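PDB 3U24: putative Lipoprotein from Shewanella oneidensis, which is of unknown function but binds zinc and calcium ions and belongs to the DUF885 family of a peptidase clan, so a metal-dependent hydrolase-like role is possible. Local coordinates for residues 283-288 / 303-308; 277-282 / 296-301; 147-152 / 183-188; 179-184 / 215-220. All blocks are in the same frame, centred on the assembly; numbering follows the deposited sequence.

Contact 1 of 4, residues 283-288 / 303-308; sequences DKLWPK and RQLIDK
Trp286 on helix 260-289 reaches Gln304 and Leu305 on helix 298-309, where the axes of the two segments pass 10.7 Å apart at 53°. Its CB stays back from the contact; the indole does the touching, because CG lies anti to the backbone N (chi1 -168°) and the ring swings out toward the shorter helix. On the pyrrole part, NE1 donates to the carbonyl oxygen of Thr292, satisfying the one polar atom of this buried ring. On the benzo part, CZ3 comes obliquely to Leu305, 4.1 Å from Leu305 N and 4.3 Å from Leu305 CB. At the far end, CH2 meets Gln304 OE1 at 3.8 Å, the oxygen sitting at the ring edge near its plane. Glutamine suits this partly exposed border, since its CB lies 4.1 Å from Trp286 CH2 and its extended chain carries the amide to the indole edge, the two planes 38° apart. Next to the indole, Leu285 CB packs on Leu305 CD2 at 3.9 Å, and Leu463 of helix 459-485 extends the apolar cluster. No hydrogen bond joins the two segments, so their cohesion rests on buried hydrocarbon, perhaps with a slight attraction between the indole's C-H edge and the amide oxygen.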
loop_
_atom_site.group_PDB
_atom_site.type_symbol
_atom_site.label_atom_id
_atom_site.label_comp_id
_atom_site.label_asym_id
_atom_site.label_seq_id
_atom_site.Cartn_x
_atom_site.Cartn_y
_atom_site.Cartn_z
ATOM N N ASP A 283 -31.546 -15.945 -0.872
ATOM C CA ASP A 283 -32.762 -16.768 -0.887
ATOM C C ASP A 283 -33.421 -16.868 0.502
ATOM O O ASP A 283 -34.610 -16.718 0.609
ATOM C CB ASP A 283 -32.494 -18.207 -1.437
ATOM C CG ASP A 283 -32.149 -18.247 -2.968
ATOM O OD1 ASP A 283 -32.371 -17.240 -3.692
ATOM O OD2 ASP A 283 -31.643 -19.306 -3.448
ATOM N N LYS A 284 -32.639 -17.115 1.554
ATOM C CA LYS A 284 -33.170 -17.288 2.909
ATOM C C LYS A 284 -33.643 -15.954 3.503
ATOM O O LYS A 284 -34.673 -15.890 4.170
ATOM C CB LYS A 284 -32.133 -17.942 3.824
ATOM N N LEU A 285 -32.929 -14.873 3.230
ATOM C CA LEU A 285 -33.263 -13.590 3.850
ATOM C C LEU A 285 -34.316 -12.788 3.096
ATOM O O LEU A 285 -34.960 -11.928 3.684
ATOM C CB LEU A 285 -32.011 -12.737 3.975
ATOM C CG LEU A 285 -31.043 -13.077 5.107
ATOM C CD1 LEU A 285 -29.792 -12.211 4.956
ATOM C CD2 LEU A 285 -31.722 -12.865 6.452
ATOM N N TRP A 286 -34.507 -13.052 1.808
ATOM C CA TRP A 286 -35.396 -12.219 0.983
ATOM C C TRP A 286 -36.763 -11.897 1.575
ATOM O O TRP A 286 -37.147 -10.714 1.647
ATOM C CB TRP A 286 -35.577 -12.820 -0.411
ATOM C CG TRP A 286 -36.233 -11.845 -1.322
ATOM C CD1 TRP A 286 -37.597 -11.709 -1.574
ATOM C CD2 TRP A 286 -35.593 -10.756 -2.063
ATOM N NE1 TRP A 286 -37.819 -10.666 -2.422
ATOM C CE2 TRP A 286 -36.662 -10.051 -2.751
ATOM C CE3 TRP A 286 -34.305 -10.334 -2.234
ATOM C CZ2 TRP A 286 -36.415 -8.978 -3.569
ATOM C CZ3 TRP A 286 -34.064 -9.235 -3.051
ATOM C CH2 TRP A 286 -35.095 -8.582 -3.710
ATOM N N PRO A 287 -37.515 -12.922 2.012
ATOM C CA PRO A 287 -38.836 -12.570 2.513
ATOM C C PRO A 287 -38.778 -11.761 3.791
ATOM O O PRO A 287 -39.760 -11.095 4.120
ATOM C CB PRO A 287 -39.527 -13.929 2.754
ATOM C CG PRO A 287 -38.433 -14.930 2.802
ATOM C CD PRO A 287 -37.287 -14.381 2.002
ATOM N N LYS A 288 -37.649 -11.798 4.498
ATOM C CA LYS A 288 -37.540 -11.085 5.754
ATOM C C LYS A 288 -37.467 -9.565 5.530
ATOM O O LYS A 288 -37.863 -8.809 6.401
ATOM C CB LYS A 288 -36.361 -11.632 6.573
ATOM C CG LYS A 288 -36.000 -10.835 7.821
ATOM C CD LYS A 288 -34.805 -11.459 8.543
ATOM C CE LYS A 288 -34.446 -10.725 9.830
ATOM N NZ LYS A 288 -33.283 -11.366 10.505
ATOM N N ARG A 303 -27.792 -7.817 -5.156
ATOM C CA ARG A 303 -27.540 -6.371 -5.192
ATOM C C ARG A 303 -28.649 -5.591 -4.481
ATOM O O ARG A 303 -28.374 -4.643 -3.760
ATOM C CB ARG A 303 -27.357 -5.884 -6.650
ATOM C CG ARG A 303 -27.112 -4.373 -6.833
ATOM C CD ARG A 303 -25.835 -3.907 -6.095
ATOM N NE ARG A 303 -25.556 -2.457 -6.206
ATOM C CZ ARG A 303 -24.704 -1.869 -7.065
ATOM N NH1 ARG A 303 -23.987 -2.566 -7.954
ATOM N NH2 ARG A 303 -24.568 -0.543 -7.030
ATOM N N GLN A 304 -29.886 -6.041 -4.618
ATOM C CA GLN A 304 -30.998 -5.330 -4.026
ATOM C C GLN A 304 -31.087 -5.560 -2.533
ATOM O O GLN A 304 -31.355 -4.630 -1.774
ATOM C CB GLN A 304 -32.330 -5.672 -4.746
ATOM C CG GLN A 304 -32.473 -4.932 -6.081
ATOM C CD GLN A 304 -33.701 -5.333 -6.901
ATOM O OE1 GLN A 304 -34.605 -6.024 -6.415
ATOM N NE2 GLN A 304 -33.732 -4.898 -8.163
ATOM N N LEU A 305 -30.887 -6.799 -2.106
ATOM C CA LEU A 305 -30.837 -7.089 -0.682
ATOM C C LEU A 305 -29.692 -6.324 -0.063
ATOM O O LEU A 305 -29.853 -5.687 0.937
ATOM C CB LEU A 305 -30.672 -8.592 -0.420
ATOM C CG LEU A 305 -30.614 -9.066 1.043
ATOM C CD1 LEU A 305 -31.776 -8.508 1.863
ATOM C CD2 LEU A 305 -30.600 -10.576 1.083
ATOM N N ILE A 306 -28.536 -6.329 -0.679
ATOM C CA ILE A 306 -27.400 -5.598 -0.096
ATOM C C ILE A 306 -27.724 -4.115 0.022
ATOM O O ILE A 306 -27.458 -3.507 1.061
ATOM C CB ILE A 306 -26.106 -5.802 -0.924
ATOM C CG1 ILE A 306 -25.550 -7.222 -0.687
ATOM C CG2 ILE A 306 -25.009 -4.759 -0.585
ATOM C CD1 ILE A 306 -24.363 -7.550 -1.586
ATOM N N ASP A 307 -28.314 -3.519 -1.022
ATOM C CA ASP A 307 -28.624 -2.058 -0.987
ATOM C C ASP A 307 -29.578 -1.705 0.169
ATOM O O ASP A 307 -29.458 -0.658 0.798
ATOM C CB ASP A 307 -29.233 -1.552 -2.318
ATOM C CG ASP A 307 -28.205 -1.469 -3.474
ATOM O OD1 ASP A 307 -26.954 -1.434 -3.196
ATOM O OD2 ASP A 307 -28.686 -1.458 -4.660
ATOM N N LYS A 308 -30.506 -2.606 0.420
ATOM C CA LYS A 308 -31.457 -2.473 1.502
ATOM C C LYS A 308 -30.826 -2.626 2.896
ATOM O O LYS A 308 -31.126 -1.854 3.815
ATOM C CB LYS A 308 -32.534 -3.547 1.328
ATOM C CG LYS A 308 -33.568 -3.666 2.457
ATOM C CD LYS A 308 -34.397 -2.418 2.691
ATOM C CE LYS A 308 -35.666 -2.780 3.464
ATOM N NZ LYS A 308 -36.273 -1.601 4.121
#

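Contact 2 of 4, residues 277-282 / 296-301; sequences EMAKIT and SDNKIA
Thr282 and Ala301 meet on the buried side of this contact, Ala279 and Asn298 on its more open side. Inside, Thr282 turns its methyl across to helix 298-309: CG2 lies anti to the backbone N and comes within 4.1 Å of Ala301 CB and 3.9 Å of Ala301 O. The same torsion sets OG1 beside its own backbone N, where it bonds to Met278 O at 2.8 Å. That carbonyl also takes Thr282 N, and the two donors reach it from opposite faces, so the hydroxyl is satisfied within its own helix and only hydrocarbon faces Ala301. With a serine in place of Thr282 the methyl is gone, which would probably open a gap against Ala301 and weaken the packing there. Leu305 and Ile302 close in on Thr282 as well, adding to the apolar surroundings.

Toward solvent the contact thins to one methyl against one amide. Ala279 CB touches Asn298 ND2 at 3.6 Å without any bond between them. Here the backbones are nearest, Ala279 CA to Asn298 CA being 6.0 Å, and alanine's small size permits it. Asn298 is exposed, as befits a polar residue in the first turn of a helix. Just before it, Asp297 is the N-cap: its OD1 accepts from Lys299 N at 2.8 Å. Small residues allow the close approach, and the connectivity, helix 260-289, a loop and then the capped helix 298-309 packed on its flank, is that of a helix-loop-helix unit.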
loop_
_atom_site.group_PDB
_atom_site.type_symbol
_atom_site.label_atom_id
_atom_site.label_comp_id
_atom_site.label_asym_id
_atom_site.label_seq_id
_atom_site.Cartn_x
_atom_site.Cartn_y
_atom_site.Cartn_z
ATOM N N GLU A 277 -22.480 -18.719 -2.325
ATOM C CA GLU A 277 -22.897 -18.595 -0.930
ATOM C C GLU A 277 -23.800 -17.379 -0.704
ATOM O O GLU A 277 -24.809 -17.473 0.012
ATOM C CB GLU A 277 -21.706 -18.531 0.007
ATOM C CG GLU A 277 -20.931 -19.848 0.008
ATOM C CD GLU A 277 -21.805 -21.037 0.353
ATOM O OE1 GLU A 277 -22.338 -21.047 1.477
ATOM O OE2 GLU A 277 -21.994 -21.930 -0.515
HETATM N N MSE A 278 -23.450 -16.256 -1.320
HETATM C CA MSE A 278 -24.301 -15.077 -1.262
HETATM C C MSE A 278 -25.715 -15.323 -1.824
HETATM O O MSE A 278 -26.685 -14.784 -1.274
HETATM C CB MSE A 278 -23.668 -13.909 -2.006
HETATM C CG MSE A 278 -22.433 -13.372 -1.336
HETATM SE SE MSE A 278 -21.535 -12.088 -2.478
HETATM C CE MSE A 278 -22.489 -10.472 -1.821
ATOM N N ALA A 279 -25.818 -16.100 -2.905
ATOM C CA ALA A 279 -27.110 -16.418 -3.496
ATOM C C ALA A 279 -27.965 -17.214 -2.509
ATOM O O ALA A 279 -29.138 -16.916 -2.345
ATOM C CB ALA A 279 -26.957 -17.165 -4.822
ATOM N N LYS A 280 -27.363 -18.171 -1.820
ATOM C CA LYS A 280 -28.062 -18.953 -0.794
ATOM C C LYS A 280 -28.539 -18.089 0.336
ATOM O O LYS A 280 -29.655 -18.237 0.774
ATOM C CB LYS A 280 -27.162 -20.031 -0.206
ATOM C CG LYS A 280 -26.928 -21.202 -1.153
ATOM C CD LYS A 280 -25.880 -22.185 -0.608
ATOM C CE LYS A 280 -25.397 -23.147 -1.706
ATOM N NZ LYS A 280 -23.899 -23.240 -1.757
ATOM N N ILE A 281 -27.700 -17.173 0.817
ATOM C CA ILE A 281 -28.124 -16.343 1.917
ATOM C C ILE A 281 -29.276 -15.473 1.465
ATOM O O ILE A 281 -30.245 -15.257 2.228
ATOM C CB ILE A 281 -26.996 -15.490 2.513
ATOM C CG1 ILE A 281 -25.909 -16.410 3.084
ATOM C CG2 ILE A 281 -27.536 -14.584 3.615
ATOM C CD1 ILE A 281 -24.606 -15.720 3.452
ATOM N N THR A 282 -29.193 -14.993 0.229
ATOM C CA THR A 282 -30.148 -14.034 -0.258
ATOM C C THR A 282 -31.506 -14.710 -0.351
ATOM O O THR A 282 -32.477 -14.141 0.103
ATOM C CB THR A 282 -29.651 -13.396 -1.566
ATOM O OG1 THR A 282 -28.491 -12.614 -1.251
ATOM C CG2 THR A 282 -30.694 -12.492 -2.223
ATOM N N SER A 296 -35.372 -13.348 -10.512
ATOM C CA SER A 296 -34.769 -14.635 -10.832
ATOM C C SER A 296 -33.271 -14.559 -11.062
ATOM O O SER A 296 -32.560 -15.510 -10.754
ATOM C CB SER A 296 -35.443 -15.271 -12.042
ATOM O OG SER A 296 -36.239 -16.345 -11.592
ATOM N N ASP A 297 -32.790 -13.456 -11.629
ATOM C CA ASP A 297 -31.354 -13.259 -11.714
ATOM C C ASP A 297 -30.800 -13.019 -10.285
ATOM O O ASP A 297 -30.989 -11.953 -9.701
ATOM C CB ASP A 297 -30.989 -12.109 -12.655
ATOM C CG ASP A 297 -29.475 -11.923 -12.790
ATOM O OD1 ASP A 297 -28.714 -12.314 -11.870
ATOM O OD2 ASP A 297 -29.025 -11.384 -13.823
ATOM N N ASN A 298 -30.134 -14.039 -9.752
ATOM C CA ASN A 298 -29.498 -13.989 -8.454
ATOM C C ASN A 298 -28.728 -12.699 -8.195
ATOM O O ASN A 298 -28.802 -12.157 -7.112
ATOM C CB ASN A 298 -28.528 -15.165 -8.292
ATOM C CG ASN A 298 -29.208 -16.480 -7.913
ATOM O OD1 ASN A 298 -30.355 -16.527 -7.467
ATOM N ND2 ASN A 298 -28.461 -17.572 -8.069
ATOM N N LYS A 299 -27.986 -12.225 -9.185
ATOM C CA LYS A 299 -27.116 -11.075 -8.999
ATOM C C LYS A 299 -27.871 -9.752 -8.797
ATOM O O LYS A 299 -27.382 -8.875 -8.077
ATOM C CB LYS A 299 -26.089 -10.975 -10.134
ATOM C CG LYS A 299 -24.944 -11.989 -9.972
ATOM C CD LYS A 299 -23.910 -11.934 -11.097
ATOM C CE LYS A 299 -22.905 -13.073 -10.992
ATOM N NZ LYS A 299 -22.176 -13.328 -12.277
ATOM N N ILE A 300 -29.039 -9.611 -9.417
ATOM C CA ILE A 300 -29.897 -8.452 -9.184
ATOM C C ILE A 300 -30.492 -8.577 -7.780
ATOM O O ILE A 300 -30.501 -7.616 -7.017
ATOM C CB ILE A 300 -31.047 -8.336 -10.233
ATOM C CG1 ILE A 300 -30.504 -8.065 -11.647
ATOM C CG2 ILE A 300 -32.030 -7.232 -9.864
ATOM C CD1 ILE A 300 -31.595 -7.786 -12.695
ATOM N N ALA A 301 -31.010 -9.759 -7.455
ATOM C CA ALA A 301 -31.487 -10.055 -6.104
ATOM C C ALA A 301 -30.439 -9.746 -5.019
ATOM O O ALA A 301 -30.725 -9.060 -4.030
ATOM C CB ALA A 301 -31.889 -11.515 -6.019
#

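Contact 3 of 4, residues 147-152 / 183-188; sequences ARMENI and SVFSDD. With EDO (1,2-ethanediol), chain Y; EDO (1,2-ethanediol), chain P.
Phe185 presents its ring to two nonpolar side chains, Met149 and Ile152, approaching at different angles. Met149, modelled as selenomethionine, lies at the ring edge: CG is 4.0 Å from Phe185 CE1 and near the ring plane. Its chain bends at the last torsion (chi3 -61°), and SE stays at that edge, 5.3 Å from the ring centroid and 80° off the ring normal, an edge-on Met-aromatic contact. Met149 and Phe185 run alongside each other with opposite headings. Ile152 and Phe185 reach toward each other head-on, and CD1 lies obliquely to the ring, 3.8 Å from Phe185 CZ. A type I turn from Met149 to Ile152 lets both residues face the ring, while Phe185 sits at the centre of an inverse gamma turn whose closing bond is weak. Phe127 adds an edge-to-face ring contact, and Phe210 of helix 200-234 packs on Phe185. The extended Arg148 points its guanidinium elsewhere, to Asp53 O, Thr42 OG1 and O2 of an ethanediol probably from the crystallisation liquor, 3.1 Å from Arg148 NH2. All three contact residues are buried and nonpolar, so the join depends on dispersion and exclusion of water, with the ring's C-H edge possibly adding a weak pull on the polarisable selenium.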
loop_
_atom_site.group_PDB
_atom_site.type_symbol
_atom_site.label_atom_id
_atom_site.label_comp_id
_atom_site.label_asym_id
_atom_site.label_seq_id
_atom_site.Cartn_x
_atom_site.Cartn_y
_atom_site.Cartn_z
ATOM N N ALA A 147 20.018 24.402 -1.023
ATOM C CA ALA A 147 20.993 23.567 -1.722
ATOM C C ALA A 147 20.307 22.632 -2.711
ATOM O O ALA A 147 20.796 22.409 -3.834
ATOM C CB ALA A 147 21.892 22.769 -0.718
ATOM N N ARG A 148 19.163 22.087 -2.319
ATOM C CA ARG A 148 18.475 21.108 -3.163
ATOM C C ARG A 148 17.921 21.707 -4.470
ATOM O O ARG A 148 17.715 20.997 -5.456
ATOM C CB ARG A 148 17.375 20.412 -2.341
ATOM C CG ARG A 148 16.759 19.149 -2.944
ATOM C CD ARG A 148 15.574 18.630 -2.112
ATOM N NE ARG A 148 15.100 17.350 -2.619
ATOM C CZ ARG A 148 15.629 16.177 -2.263
ATOM N NH1 ARG A 148 16.617 16.114 -1.343
ATOM N NH2 ARG A 148 15.164 15.056 -2.809
HETATM N N MSE A 149 17.635 23.010 -4.459
HETATM C CA MSE A 149 17.176 23.703 -5.669
HETATM C C MSE A 149 18.235 23.831 -6.799
HETATM O O MSE A 149 17.849 23.951 -7.983
HETATM C CB MSE A 149 16.605 25.096 -5.329
HETATM C CG MSE A 149 15.258 25.048 -4.623
HETATM SE SE MSE A 149 14.459 26.839 -4.472
HETATM C CE MSE A 149 15.884 27.670 -3.404
ATOM N N GLU A 150 19.524 23.774 -6.431
ATOM C CA GLU A 150 20.646 23.998 -7.364
ATOM C C GLU A 150 20.432 23.264 -8.651
ATOM O O GLU A 150 20.443 23.879 -9.712
ATOM C CB GLU A 150 21.992 23.512 -6.809
ATOM C CG GLU A 150 22.818 24.544 -6.030
ATOM C CD GLU A 150 24.029 23.942 -5.271
ATOM O OE1 GLU A 150 23.818 23.251 -4.210
ATOM O OE2 GLU A 150 25.185 24.195 -5.733
ATOM N N ASN A 151 20.194 21.962 -8.544
ATOM C CA ASN A 151 20.103 21.076 -9.719
ATOM C C ASN A 151 18.717 20.749 -10.277
ATOM O O ASN A 151 18.574 19.825 -11.059
ATOM C CB ASN A 151 20.940 19.810 -9.465
ATOM C CG ASN A 151 22.431 20.145 -9.445
ATOM O OD1 ASN A 151 22.888 20.937 -10.284
ATOM N ND2 ASN A 151 23.151 19.677 -8.448
ATOM N N ILE A 152 17.734 21.561 -9.966
ATOM C CA ILE A 152 16.422 21.343 -10.541
ATOM C C ILE A 152 16.412 21.389 -12.081
ATOM O O ILE A 152 15.751 20.552 -12.693
ATOM C CB ILE A 152 15.331 22.269 -9.925
ATOM C CG1 ILE A 152 15.028 21.791 -8.502
ATOM C CG2 ILE A 152 14.066 22.301 -10.788
ATOM C CD1 ILE A 152 14.142 22.690 -7.664
ATOM N N SER A 183 2.357 24.060 -5.307
ATOM C CA SER A 183 1.845 24.171 -3.958
ATOM C C SER A 183 3.003 24.016 -2.918
ATOM O O SER A 183 2.813 24.246 -1.738
ATOM C CB SER A 183 0.747 23.158 -3.746
ATOM O OG SER A 183 1.341 21.908 -3.635
ATOM N N VAL A 184 4.188 23.628 -3.385
ATOM C CA VAL A 184 5.395 23.556 -2.568
ATOM C C VAL A 184 6.253 24.781 -2.893
ATOM O O VAL A 184 6.644 25.525 -1.990
ATOM C CB VAL A 184 6.168 22.243 -2.861
ATOM C CG1 VAL A 184 7.497 22.193 -2.108
ATOM C CG2 VAL A 184 5.301 21.016 -2.541
ATOM N N PHE A 185 6.519 25.018 -4.183
ATOM C CA PHE A 185 7.251 26.201 -4.625
ATOM C C PHE A 185 6.298 27.400 -4.720
ATOM O O PHE A 185 5.986 27.877 -5.811
ATOM C CB PHE A 185 8.033 25.949 -5.930
ATOM C CG PHE A 185 9.124 24.927 -5.771
ATOM C CD1 PHE A 185 10.344 25.283 -5.230
ATOM C CD2 PHE A 185 8.906 23.590 -6.057
ATOM C CE1 PHE A 185 11.351 24.325 -5.031
ATOM C CE2 PHE A 185 9.891 22.631 -5.842
ATOM C CZ PHE A 185 11.113 22.992 -5.323
ATOM N N SER A 186 5.881 27.878 -3.534
ATOM C CA SER A 186 4.788 28.835 -3.363
ATOM C C SER A 186 5.211 30.182 -2.767
ATOM O O SER A 186 6.308 30.341 -2.172
ATOM C CB SER A 186 3.778 28.222 -2.402
ATOM O OG SER A 186 4.341 28.164 -1.082
ATOM N N ASP A 187 4.291 31.139 -2.867
ATOM C CA ASP A 187 4.412 32.447 -2.181
ATOM C C ASP A 187 4.643 32.245 -0.683
ATOM O O ASP A 187 5.430 32.978 -0.081
ATOM C CB ASP A 187 3.148 33.317 -2.377
ATOM C CG ASP A 187 3.184 34.191 -3.652
ATOM O OD1 ASP A 187 4.260 34.367 -4.290
ATOM O OD2 ASP A 187 2.107 34.745 -4.009
ATOM N N ASP A 188 3.947 31.276 -0.092
ATOM C CA ASP A 188 4.142 30.928 1.307
ATOM C C ASP A 188 5.585 30.452 1.656
ATOM O O ASP A 188 6.130 30.826 2.692
ATOM C CB ASP A 188 3.113 29.887 1.740
ATOM C CG ASP A 188 1.669 30.458 1.840
ATOM O OD1 ASP A 188 1.436 31.715 1.828
ATOM O OD2 ASP A 188 0.734 29.611 1.925
HETATM C C1 EDO Y . 23.206 23.482 -11.884
HETATM O O1 EDO Y . 22.348 24.380 -11.152
HETATM C C2 EDO Y . 22.505 22.547 -12.895
HETATM O O2 EDO Y . 21.057 22.586 -12.875
HETATM C C1 EDO P . 11.809 13.066 -5.107
HETATM O O1 EDO P . 10.875 14.139 -5.319
HETATM C C2 EDO P . 13.064 13.171 -5.997
HETATM O O2 EDO P . 13.895 14.219 -5.500
#

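Contact 4 of 4, residues 179-184 / 215-220; sequences QGAFSV and KAINEH
Ala181 and Phe182 carry the touch of 179-184 on Ile217 and Asn218 of helix 200-234. In chain order, Gln179 closes helix 168-179, and Gly180 follows, its carbonyl oxygen taking two donors: Ser183 N, and Ser183 OG at 2.9 Å in the carbonyl plane. This double grip holds the turn that brings the next two residues forward. Ala181 is buried, and its CB lies 4.3 Å from Ile217 CG2; a small methyl fits here, since Ala124 of helix 124-131 packs on it as well.

Phe182 supplies the reach. Its bond to CB does not aim straight at the helix, but with CG anti to the carbonyl carbon (chi1 -69°) the end of the ring comes nearer. CE2 is 3.9 Å from Ile217 CG2 and 3.3 Å from Asn218 ND2, while CZ is 3.5 Å from Asn218 OD1. Ring and amide planes are only 22° apart, roughly parallel, and the amide lies close to the CE2-CZ side of the ring, without a hydrogen bond. If Phe182 were an alanine, Asn218 would probably be set free to turn and Ile217 CG2 would be likely to lose part of its apolar cover.

Beyond Ser183, Val184, whose N bonds to Ala181 O at 2.9 Å, packs on Phe127, Ala128 and Ile131 of helix 124-131. The whole is a compact interhelical linker of consecutive tight turns, joining helix 168-179 to helix 187-195, with Ala181 and Phe182 resting on helix 200-234 and Val184 on helix 124-131 of this largely helical protein.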
loop_
_atom_site.group_PDB
_atom_site.type_symbol
_atom_site.label_atom_id
_atom_site.label_comp_id
_atom_site.label_asym_id
_atom_site.label_seq_id
_atom_site.Cartn_x
_atom_site.Cartn_y
_atom_site.Cartn_z
ATOM N N GLN A 179 2.441 20.039 -12.015
ATOM C CA GLN A 179 1.665 21.284 -11.741
ATOM C C GLN A 179 1.502 21.476 -10.247
ATOM O O GLN A 179 1.546 22.576 -9.777
ATOM C CB GLN A 179 0.283 21.283 -12.405
ATOM C CG GLN A 179 0.354 21.622 -13.877
ATOM C CD GLN A 179 -0.961 21.398 -14.667
ATOM O OE1 GLN A 179 -1.881 20.638 -14.242
ATOM N NE2 GLN A 179 -1.044 22.057 -15.840
ATOM N N GLY A 180 1.321 20.390 -9.512
ATOM C CA GLY A 180 1.225 20.436 -8.054
ATOM C C GLY A 180 2.522 20.856 -7.390
ATOM O O GLY A 180 2.518 21.237 -6.222
ATOM N N ALA A 181 3.644 20.827 -8.117
ATOM C CA ALA A 181 4.907 21.310 -7.533
ATOM C C ALA A 181 4.764 22.756 -6.993
ATOM O O ALA A 181 5.426 23.103 -6.008
ATOM C CB ALA A 181 6.072 21.208 -8.507
ATOM N N PHE A 182 3.887 23.565 -7.599
ATOM C CA PHE A 182 3.690 24.939 -7.150
ATOM C C PHE A 182 2.936 25.114 -5.851
ATOM O O PHE A 182 2.918 26.197 -5.314
ATOM C CB PHE A 182 3.107 25.807 -8.258
ATOM C CG PHE A 182 4.085 26.029 -9.365
ATOM C CD1 PHE A 182 5.217 26.797 -9.143
ATOM C CD2 PHE A 182 3.950 25.364 -10.576
ATOM C CE1 PHE A 182 6.166 26.969 -10.150
ATOM C CE2 PHE A 182 4.869 25.544 -11.582
ATOM C CZ PHE A 182 5.997 26.327 -11.371
ATOM N N SER A 183 2.357 24.060 -5.307
ATOM C CA SER A 183 1.845 24.171 -3.958
ATOM C C SER A 183 3.003 24.016 -2.918
ATOM O O SER A 183 2.813 24.246 -1.738
ATOM C CB SER A 183 0.747 23.158 -3.746
ATOM O OG SER A 183 1.341 21.908 -3.635
ATOM N N VAL A 184 4.188 23.628 -3.385
ATOM C CA VAL A 184 5.395 23.556 -2.568
ATOM C C VAL A 184 6.253 24.781 -2.893
ATOM O O VAL A 184 6.644 25.525 -1.990
ATOM C CB VAL A 184 6.168 22.243 -2.861
ATOM C CG1 VAL A 184 7.497 22.193 -2.108
ATOM C CG2 VAL A 184 5.301 21.016 -2.541
ATOM N N LYS A 215 11.039 28.607 -13.351
ATOM C CA LYS A 215 11.188 28.616 -14.796
ATOM C C LYS A 215 11.385 27.178 -15.352
ATOM O O LYS A 215 10.706 26.790 -16.276
ATOM C CB LYS A 215 12.364 29.511 -15.161
ATOM C CG LYS A 215 12.703 29.597 -16.637
ATOM C CD LYS A 215 13.967 30.446 -16.887
ATOM C CE LYS A 215 14.186 30.722 -18.373
ATOM N NZ LYS A 215 12.991 31.437 -18.934
ATOM N N ALA A 216 12.298 26.407 -14.762
ATOM C CA ALA A 216 12.570 25.063 -15.219
ATOM C C ALA A 216 11.347 24.144 -15.080
ATOM O O ALA A 216 11.113 23.316 -15.932
ATOM C CB ALA A 216 13.771 24.461 -14.482
ATOM N N ILE A 217 10.595 24.291 -13.995
ATOM C CA ILE A 217 9.437 23.437 -13.770
ATOM C C ILE A 217 8.398 23.800 -14.812
ATOM O O ILE A 217 7.926 22.912 -15.473
ATOM C CB ILE A 217 8.879 23.521 -12.342
ATOM C CG1 ILE A 217 9.925 22.992 -11.341
ATOM C CG2 ILE A 217 7.566 22.733 -12.217
ATOM C CD1 ILE A 217 9.640 23.253 -9.891
ATOM N N ASN A 218 8.118 25.095 -15.001
ATOM C CA ASN A 218 7.164 25.523 -15.987
ATOM C C ASN A 218 7.544 25.106 -17.398
ATOM O O ASN A 218 6.679 24.693 -18.144
ATOM C CB ASN A 218 6.935 27.024 -15.942
ATOM C CG ASN A 218 5.982 27.443 -14.834
ATOM O OD1 ASN A 218 6.225 28.459 -14.166
ATOM N ND2 ASN A 218 4.887 26.693 -14.643
ATOM N N GLU A 219 8.819 25.205 -17.765
ATOM C CA GLU A 219 9.261 24.745 -19.085
ATOM C C GLU A 219 9.117 23.234 -19.217
ATOM O O GLU A 219 8.747 22.748 -20.241
ATOM C CB GLU A 219 10.707 25.177 -19.409
ATOM C CG GLU A 219 10.826 26.691 -19.613
ATOM C CD GLU A 219 12.276 27.195 -19.714
ATOM O OE1 GLU A 219 13.234 26.425 -19.417
ATOM O OE2 GLU A 219 12.439 28.386 -20.101
ATOM N N HIS A 220 9.387 22.494 -18.164
ATOM C CA HIS A 220 9.141 21.055 -18.224
ATOM C C HIS A 220 7.663 20.725 -18.394
ATOM O O HIS A 220 7.316 19.835 -19.144
ATOM C CB HIS A 220 9.733 20.351 -17.040
ATOM C CG HIS A 220 9.637 18.849 -17.123
ATOM N ND1 HIS A 220 10.451 18.105 -17.906
ATOM C CD2 HIS A 220 8.804 17.967 -16.477
ATOM C CE1 HIS A 220 10.118 16.820 -17.772
ATOM N NE2 HIS A 220 9.123 16.737 -16.894
#

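How the contacts relate
Along the chain the contacts form two pairs. Contacts 3 and 4 come first and share Ser183 and Val184 in the linker before helix 187-195; their centres lie 9 Å apart, and Phe185 and Ile152 of contact 3 pack on Ile217 of contact 4. Contacts 1 and 2 follow, both joining helix 260-289 to helix 298-309, with segments alternating along the chain and centres 8 Å apart; Leu305 and Thr282 touch between them. The pairs are remote, 52 to 56 Å between centres, with contact 3 opposite contacts 1 and 2 across the chain's centre. The contacts thus belong to two separate local helix packings at distant places in one largely helical DUF885 protein.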